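Long-range contacts in type IV pilus assembly protein PilF (Thermus thermophilus HB8, PDB 5OIU), which probably hydrolyses ATP as a hexameric AAA+ motor protein to power assembly of the type IV pilus: residues Q33-V38 / Y49-K54; A59-V64 / Y103-V108. All blocks are in the same frame, centred on the assembly; numbering follows the deposited sequence.

Interaction 1. Residues Q33-V38 / Y49-K54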
ATOM      1  N   GLN C  33      37.886 -21.408 -24.044  1.00 53.87           N
ATOM      2  CA  GLN C  33      37.889 -20.839 -25.392  1.00 58.20           C
ATOM      3  C   GLN C  33      37.813 -21.926 -26.458  1.00 58.63           C
ATOM      4  O   GLN C  33      37.020 -21.823 -27.404  1.00 56.42           O
ATOM      5  CB  GLN C  33      39.132 -19.980 -25.593  1.00 55.90           C
ATOM      6  CG  GLN C  33      39.128 -19.135 -26.840  1.00 55.54           C
ATOM      7  CD  GLN C  33      40.340 -18.231 -26.882  1.00 64.74           C
ATOM      8  OE1 GLN C  33      41.459 -18.678 -26.616  1.00 67.36           O
ATOM      9  NE2 GLN C  33      40.125 -16.947 -27.180  1.00 68.37           N
ATOM     10  N   ASN C  34      38.604 -22.993 -26.305  1.00 58.44           N
ATOM     11  CA  ASN C  34      38.689 -24.041 -27.313  1.00 65.26           C
ATOM     12  C   ASN C  34      38.268 -25.427 -26.839  1.00 66.61           C
ATOM     13  O   ASN C  34      38.236 -26.352 -27.660  1.00 68.38           O
ATOM     14  CB  ASN C  34      40.111 -24.080 -27.869  1.00 63.75           C
ATOM     15  CG  ASN C  34      40.465 -22.784 -28.537  1.00 65.87           C
ATOM     16  OD1 ASN C  34      41.378 -22.071 -28.111  1.00 68.38           O
ATOM     17  ND2 ASN C  34      39.688 -22.432 -29.562  1.00 64.30           N
ATOM     18  N   ASP C  35      37.903 -25.590 -25.566  1.00 64.09           N
ATOM     19  CA  ASP C  35      37.439 -26.866 -25.044  1.00 56.25           C
ATOM     20  C   ASP C  35      36.553 -26.623 -23.821  1.00 54.94           C
ATOM     21  O   ASP C  35      36.358 -25.490 -23.374  1.00 53.30           O
ATOM     22  CB  ASP C  35      38.625 -27.770 -24.692  1.00 53.20           C
ATOM     23  CG  ASP C  35      39.540 -27.154 -23.653  1.00 59.28           C
ATOM     24  OD1 ASP C  35      39.620 -25.904 -23.587  1.00 68.44           O
ATOM     25  OD2 ASP C  35      40.179 -27.919 -22.898  1.00 58.29           O
ATOM     26  N   VAL C  36      36.004 -27.706 -23.287  1.00 50.91           N
ATOM     27  CA  VAL C  36      35.381 -27.703 -21.972  1.00 49.40           C
ATOM     28  C   VAL C  36      36.263 -28.549 -21.064  1.00 47.77           C
ATOM     29  O   VAL C  36      36.573 -29.704 -21.386  1.00 47.69           O
ATOM     30  CB  VAL C  36      33.943 -28.241 -22.003  1.00 41.45           C
ATOM     31  CG1 VAL C  36      33.409 -28.291 -20.617  1.00 41.00           C
ATOM     32  CG2 VAL C  36      33.065 -27.374 -22.871  1.00 46.16           C
ATOM     33  N   GLN C  37      36.693 -27.968 -19.953  1.00 40.81           N
ATOM     34  CA  GLN C  37      37.489 -28.677 -18.971  1.00 45.25           C
ATOM     35  C   GLN C  37      36.596 -29.100 -17.815  1.00 43.95           C
ATOM     36  O   GLN C  37      35.710 -28.351 -17.390  1.00 38.43           O
ATOM     37  CB  GLN C  37      38.651 -27.814 -18.464  1.00 43.71           C
ATOM     38  CG  GLN C  37      39.246 -28.288 -17.126  1.00 52.17           C
ATOM     39  CD  GLN C  37      40.513 -29.135 -17.279  1.00 56.61           C
ATOM     40  OE1 GLN C  37      41.589 -28.609 -17.575  1.00 60.62           O
ATOM     41  NE2 GLN C  37      40.383 -30.453 -17.073  1.00 50.24           N
ATOM     42  N   VAL C  38      36.814 -30.323 -17.341  1.00 44.31           N
ATOM     43  CA  VAL C  38      36.145 -30.860 -16.164  1.00 41.07           C
ATOM     44  C   VAL C  38      37.179 -30.947 -15.057  1.00 42.26           C
ATOM     45  O   VAL C  38      38.258 -31.518 -15.254  1.00 43.65           O
ATOM     46  CB  VAL C  38      35.518 -32.234 -16.461  1.00 44.14           C
ATOM     47  CG1 VAL C  38      34.902 -32.864 -15.211  1.00 39.44           C
ATOM     48  CG2 VAL C  38      34.488 -32.092 -17.549  1.00 44.26           C
ATOM     49  N   TYR C  49      40.395 -33.372 -14.326  1.00 36.74           N
ATOM     50  CA  TYR C  49      39.872 -34.714 -14.573  1.00 44.41           C
ATOM     51  C   TYR C  49      39.943 -35.094 -16.053  1.00 48.91           C
ATOM     52  O   TYR C  49      40.527 -36.123 -16.412  1.00 52.21           O
ATOM     53  CB  TYR C  49      38.418 -34.808 -14.093  1.00 37.67           C
ATOM     54  CG  TYR C  49      37.753 -36.132 -14.412  1.00 38.35           C
ATOM     55  CD1 TYR C  49      38.220 -37.312 -13.844  1.00 45.63           C
ATOM     56  CD2 TYR C  49      36.662 -36.208 -15.265  1.00 37.90           C
ATOM     57  CE1 TYR C  49      37.615 -38.530 -14.111  1.00 42.48           C
ATOM     58  CE2 TYR C  49      36.049 -37.432 -15.539  1.00 42.82           C
ATOM     59  CZ  TYR C  49      36.542 -38.586 -14.960  1.00 41.50           C
ATOM     60  OH  TYR C  49      35.983 -39.817 -15.211  1.00 53.29           O
ATOM     61  N   SER C  50      39.333 -34.272 -16.913  1.00 50.13           N
ATOM     62  CA  SER C  50      39.112 -34.584 -18.320  1.00 49.51           C
ATOM     63  C   SER C  50      38.763 -33.299 -19.068  1.00 49.67           C
ATOM     64  O   SER C  50      38.407 -32.286 -18.461  1.00 48.89           O
ATOM     65  CB  SER C  50      38.005 -35.636 -18.475  1.00 46.64           C
ATOM     66  OG  SER C  50      37.314 -35.485 -19.698  1.00 51.78           O
ATOM     67  N   THR C  51      38.893 -33.345 -20.397  1.00 46.28           N
ATOM     68  CA  THR C  51      38.446 -32.265 -21.265  1.00 46.30           C
ATOM     69  C   THR C  51      37.483 -32.807 -22.307  1.00 50.04           C
ATOM     70  O   THR C  51      37.519 -33.981 -22.676  1.00 53.85           O
ATOM     71  CB  THR C  51      39.582 -31.559 -22.008  1.00 51.28           C
ATOM     72  OG1 THR C  51      40.000 -32.389 -23.092  1.00 53.75           O
ATOM     73  CG2 THR C  51      40.758 -31.241 -21.095  1.00 47.87           C
ATOM     74  N   LEU C  52      36.634 -31.909 -22.796  1.00 51.14           N
ATOM     75  CA  LEU C  52      35.550 -32.182 -23.714  1.00 52.20           C
ATOM     76  C   LEU C  52      35.590 -31.157 -24.835  1.00 55.85           C
ATOM     77  O   LEU C  52      35.936 -29.994 -24.591  1.00 54.09           O
ATOM     78  CB  LEU C  52      34.196 -32.089 -23.002  1.00 50.93           C
ATOM     79  CG  LEU C  52      33.414 -33.377 -22.794  1.00 54.34           C
ATOM     80  CD1 LEU C  52      34.213 -34.374 -21.963  1.00 49.83           C
ATOM     81  CD2 LEU C  52      32.082 -33.043 -22.135  1.00 54.16           C
ATOM     82  N   PRO C  53      35.258 -31.548 -26.065  1.00 53.88           N
ATOM     83  CA  PRO C  53      35.171 -30.559 -27.144  1.00 53.03           C
ATOM     84  C   PRO C  53      33.964 -29.661 -26.944  1.00 52.36           C
ATOM     85  O   PRO C  53      32.912 -30.105 -26.476  1.00 58.60           O
ATOM     86  CB  PRO C  53      35.039 -31.419 -28.406  1.00 49.07           C
ATOM     87  CG  PRO C  53      34.491 -32.702 -27.914  1.00 50.92           C
ATOM     88  CD  PRO C  53      35.067 -32.917 -26.556  1.00 47.26           C
ATOM     89  N   LYS C  54      34.126 -28.384 -27.301  1.00 52.34           N
ATOM     90  CA  LYS C  54      33.119 -27.378 -26.980  1.00 50.09           C
ATOM     91  C   LYS C  54      31.746 -27.694 -27.561  1.00 52.90           C
ATOM     92  O   LYS C  54      30.738 -27.220 -27.027  1.00 55.39           O
ATOM     93  CB  LYS C  54      33.590 -26.005 -27.454  1.00 59.31           C
ATOM     94  CG  LYS C  54      32.828 -24.860 -26.814  1.00 61.33           C
ATOM     95  CD  LYS C  54      33.751 -23.689 -26.539  1.00 63.42           C
ATOM     96  CE  LYS C  54      32.936 -22.446 -26.220  1.00 63.06           C
ATOM     97  NZ  LYS C  54      33.569 -21.263 -26.872  1.00 61.39           N
TER
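The Y49 ring lies side by side with V38, both side chains pointing the same way, and V38 CG1 meets its CD2 obliquely at 3.8 Å. A second flat group, the carbonyl of V38, takes donors on opposite faces of its plane: Y49 N at 3.0 Å, and Q37 NE2, also 3.0 Å away, which lies 51° out of that plane. CG of Q37 is anti to the backbone N (chi1 161°); the chain bends at chi2, and the amide at its end reaches the carbonyl of the next residue, V38. An alanine at Q37 removes the NE2 donor and would probably leave V38 O held from Y49's side alone among its stronger bonds, with T51 CG2 less well packed. With Y49 and S50 both opposite V38, this is a classic beta bulge in an antiparallel hairpin. Further along, V36 and L52 form a hydrogen-bonded pair, V36 N to L52 O and L52 N to V36 O both 2.6 Å. T51 is on the opposite face from V36, where the D35 side chain crosses it obliquely, OD2 3.8 Å from T51 CB. At this side of the antiparallel sheet, Q37 bonds through its backbone to E30 of strand 26-31, V38 and L52 pack on F11 of helix 6-22, and V36 and L52 reach L57 and V60 of helix 57-67.

Interaction 2. Residues A59-V64 / Y103-V108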
ATOM      1  N   ALA C  59      24.842 -30.407 -24.698  1.00 59.34           N
ATOM      2  CA  ALA C  59      24.343 -31.741 -24.361  1.00 54.34           C
ATOM      3  C   ALA C  59      24.633 -32.092 -22.905  1.00 52.50           C
ATOM      4  O   ALA C  59      23.745 -32.543 -22.173  1.00 55.66           O
ATOM      5  CB  ALA C  59      24.967 -32.781 -25.285  1.00 58.24           C
ATOM      6  N   VAL C  60      25.880 -31.899 -22.472  1.00 47.09           N
ATOM      7  CA  VAL C  60      26.252 -32.182 -21.088  1.00 49.54           C
ATOM      8  C   VAL C  60      25.433 -31.322 -20.128  1.00 53.23           C
ATOM      9  O   VAL C  60      24.851 -31.826 -19.155  1.00 48.73           O
ATOM     10  CB  VAL C  60      27.767 -31.974 -20.900  1.00 49.60           C
ATOM     11  CG1 VAL C  60      28.118 -31.738 -19.441  1.00 44.81           C
ATOM     12  CG2 VAL C  60      28.512 -33.176 -21.418  1.00 53.26           C
ATOM     13  N   ILE C  61      25.361 -30.011 -20.401  1.00 50.04           N
ATOM     14  CA  ILE C  61      24.574 -29.100 -19.572  1.00 46.13           C
ATOM     15  C   ILE C  61      23.102 -29.486 -19.584  1.00 46.27           C
ATOM     16  O   ILE C  61      22.377 -29.239 -18.617  1.00 49.79           O
ATOM     17  CB  ILE C  61      24.808 -27.647 -20.043  1.00 46.50           C
ATOM     18  CG1 ILE C  61      26.184 -27.182 -19.594  1.00 46.48           C
ATOM     19  CG2 ILE C  61      23.752 -26.670 -19.508  1.00 42.24           C
ATOM     20  CD1 ILE C  61      26.236 -26.815 -18.139  1.00 44.02           C
ATOM     21  N   SER C  62      22.632 -30.103 -20.664  1.00 51.30           N
ATOM     22  CA  SER C  62      21.231 -30.506 -20.704  1.00 52.88           C
ATOM     23  C   SER C  62      20.975 -31.675 -19.763  1.00 51.01           C
ATOM     24  O   SER C  62      20.002 -31.668 -19.002  1.00 47.96           O
ATOM     25  CB  SER C  62      20.828 -30.856 -22.134  1.00 57.12           C
ATOM     26  OG  SER C  62      19.441 -30.625 -22.328  1.00 68.26           O
ATOM     27  N   VAL C  63      21.846 -32.688 -19.798  1.00 53.49           N
ATOM     28  CA  VAL C  63      21.697 -33.833 -18.898  1.00 54.34           C
ATOM     29  C   VAL C  63      21.721 -33.369 -17.452  1.00 51.92           C
ATOM     30  O   VAL C  63      20.901 -33.782 -16.622  1.00 52.93           O
ATOM     31  CB  VAL C  63      22.802 -34.872 -19.156  1.00 53.11           C
ATOM     32  CG1 VAL C  63      22.677 -36.006 -18.181  1.00 47.46           C
ATOM     33  CG2 VAL C  63      22.721 -35.378 -20.579  1.00 59.31           C
ATOM     34  N   VAL C  64      22.665 -32.490 -17.142  1.00 49.53           N
ATOM     35  CA  VAL C  64      22.832 -32.003 -15.785  1.00 51.03           C
ATOM     36  C   VAL C  64      21.638 -31.143 -15.366  1.00 50.72           C
ATOM     37  O   VAL C  64      21.167 -31.219 -14.222  1.00 42.33           O
ATOM     38  CB  VAL C  64      24.171 -31.253 -15.713  1.00 46.96           C
ATOM     39  CG1 VAL C  64      24.267 -30.465 -14.476  1.00 44.55           C
ATOM     40  CG2 VAL C  64      25.297 -32.249 -15.796  1.00 46.38           C
ATOM     41  N   TYR C 103      31.887 -18.286 -22.343  1.00 50.52           N
ATOM     42  CA  TYR C 103      32.036 -19.407 -23.257  1.00 47.82           C
ATOM     43  C   TYR C 103      30.862 -20.378 -23.221  1.00 45.98           C
ATOM     44  O   TYR C 103      30.923 -21.430 -23.872  1.00 52.00           O
ATOM     45  CB  TYR C 103      33.338 -20.142 -22.951  1.00 47.72           C
ATOM     46  CG  TYR C 103      34.571 -19.309 -23.218  1.00 53.31           C
ATOM     47  CD1 TYR C 103      34.748 -18.657 -24.438  1.00 56.28           C
ATOM     48  CD2 TYR C 103      35.560 -19.169 -22.253  1.00 51.23           C
ATOM     49  CE1 TYR C 103      35.876 -17.901 -24.693  1.00 53.00           C
ATOM     50  CE2 TYR C 103      36.693 -18.411 -22.494  1.00 52.82           C
ATOM     51  CZ  TYR C 103      36.849 -17.784 -23.717  1.00 57.63           C
ATOM     52  OH  TYR C 103      37.979 -17.037 -23.951  1.00 56.43           O
ATOM     53  N   GLY C 104      29.790 -20.048 -22.500  1.00 43.95           N
ATOM     54  CA  GLY C 104      28.653 -20.920 -22.323  1.00 42.57           C
ATOM     55  C   GLY C 104      28.346 -21.064 -20.853  1.00 44.05           C
ATOM     56  O   GLY C 104      28.771 -20.251 -20.029  1.00 47.23           O
ATOM     57  N   GLU C 105      27.615 -22.113 -20.501  1.00 45.39           N
ATOM     58  CA  GLU C 105      27.192 -22.314 -19.121  1.00 44.50           C
ATOM     59  C   GLU C 105      28.171 -23.210 -18.375  1.00 42.14           C
ATOM     60  O   GLU C 105      28.539 -24.289 -18.854  1.00 37.39           O
ATOM     61  CB  GLU C 105      25.792 -22.911 -19.062  1.00 44.91           C
ATOM     62  CG  GLU C 105      24.752 -21.986 -19.642  1.00 46.58           C
ATOM     63  CD  GLU C 105      23.366 -22.556 -19.511  1.00 52.64           C
ATOM     64  OE1 GLU C 105      22.957 -23.313 -20.422  1.00 55.70           O
ATOM     65  OE2 GLU C 105      22.708 -22.268 -18.483  1.00 47.58           O
ATOM     66  N   LYS C 106      28.586 -22.756 -17.202  1.00 40.83           N
ATOM     67  CA  LYS C 106      29.418 -23.539 -16.313  1.00 40.24           C
ATOM     68  C   LYS C 106      28.518 -24.197 -15.289  1.00 42.09           C
ATOM     69  O   LYS C 106      27.583 -23.576 -14.779  1.00 42.92           O
ATOM     70  CB  LYS C 106      30.472 -22.678 -15.615  1.00 36.08           C
ATOM     71  CG  LYS C 106      31.166 -23.423 -14.498  1.00 38.09           C
ATOM     72  CD  LYS C 106      32.310 -22.666 -13.858  1.00 35.99           C
ATOM     73  CE  LYS C 106      32.955 -23.558 -12.796  1.00 36.71           C
ATOM     74  NZ  LYS C 106      34.135 -22.982 -12.145  1.00 33.98           N
ATOM     75  N   ALA C 107      28.768 -25.463 -15.009  1.00 41.54           N
ATOM     76  CA  ALA C 107      27.972 -26.178 -14.029  1.00 40.33           C
ATOM     77  C   ALA C 107      28.881 -26.592 -12.886  1.00 42.36           C
ATOM     78  O   ALA C 107      29.978 -27.109 -13.118  1.00 39.41           O
ATOM     79  CB  ALA C 107      27.290 -27.385 -14.664  1.00 40.69           C
ATOM     80  N   VAL C 108      28.452 -26.329 -11.653  1.00 42.04           N
ATOM     81  CA  VAL C 108      29.149 -26.826 -10.474  1.00 40.20           C
ATOM     82  C   VAL C 108      28.200 -27.767  -9.752  1.00 42.72           C
ATOM     83  O   VAL C 108      27.018 -27.447  -9.564  1.00 42.04           O
ATOM     84  CB  VAL C 108      29.629 -25.694  -9.542  1.00 38.53           C
ATOM     85  CG1 VAL C 108      30.185 -26.280  -8.246  1.00 37.09           C
ATOM     86  CG2 VAL C 108      30.714 -24.844 -10.212  1.00 32.03           C
TER
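I61 and A107 mark the closest backbone approach, with their CA atoms 7.1 Å apart, where the helical segment 59-64 passes over strand 104-108. The two short axes come within 9.4 Å and run at 44° to each other, and no hydrogen bond joins the segments, so side chains do the work of bridging them. I61 does most of it. Its CG2 stands anti to the backbone N and CG1 anti to the carbonyl carbon (chi1 -74°), which sends the two branches to different parts of the strand. At the end of the CG1 branch, CD1 lies 3.5 Å from the backbone O of E105 and 3.7 Å from CB of A107. V64, one turn further along the helix, adds a looser touch, CG1 to A107 CB at 4.3 Å. This is a helix laid on one face of an antiparallel sheet, consistent with the PAS-like N-terminal domains of secretion ATPases; V64 also leans on V12 of helix 6-22 and on L96 of strand 90-101. The I61 CG2 branch meets the glutamate, 3.6 Å from E105 OE1. That carboxylate is held chiefly by the next turn of the same helix, since E105 OE2 forms a salt bridge with K65. K106 turns to the opposite face of the strand, where NZ makes a salt bridge with E30 and a hydrogen bond with H28, and its chain packs on Q210 of a neighbouring subunit.

How the interactions relate
The two contacts follow one another along the chain: the hairpin of interaction 1 closes before helix 57-67 opens interaction 2, and their centres lie 11 Å apart. Both reach the same six-stranded antiparallel sheet, where strand 26-31 separates the hairpin strand 36-42 from strand 104-111. They also touch directly: L52 CD2 packs on V60 CG2 at 3.6 Å, and K54 CE rests against Y103 O at 3.3 Å. Helix 57-67 therefore packs against both the outer hairpin and a strand in the middle of the sheet, while Y103 OH hydrogen-bonds to E183 of a neighbouring subunit, linking that domain into the hexamer.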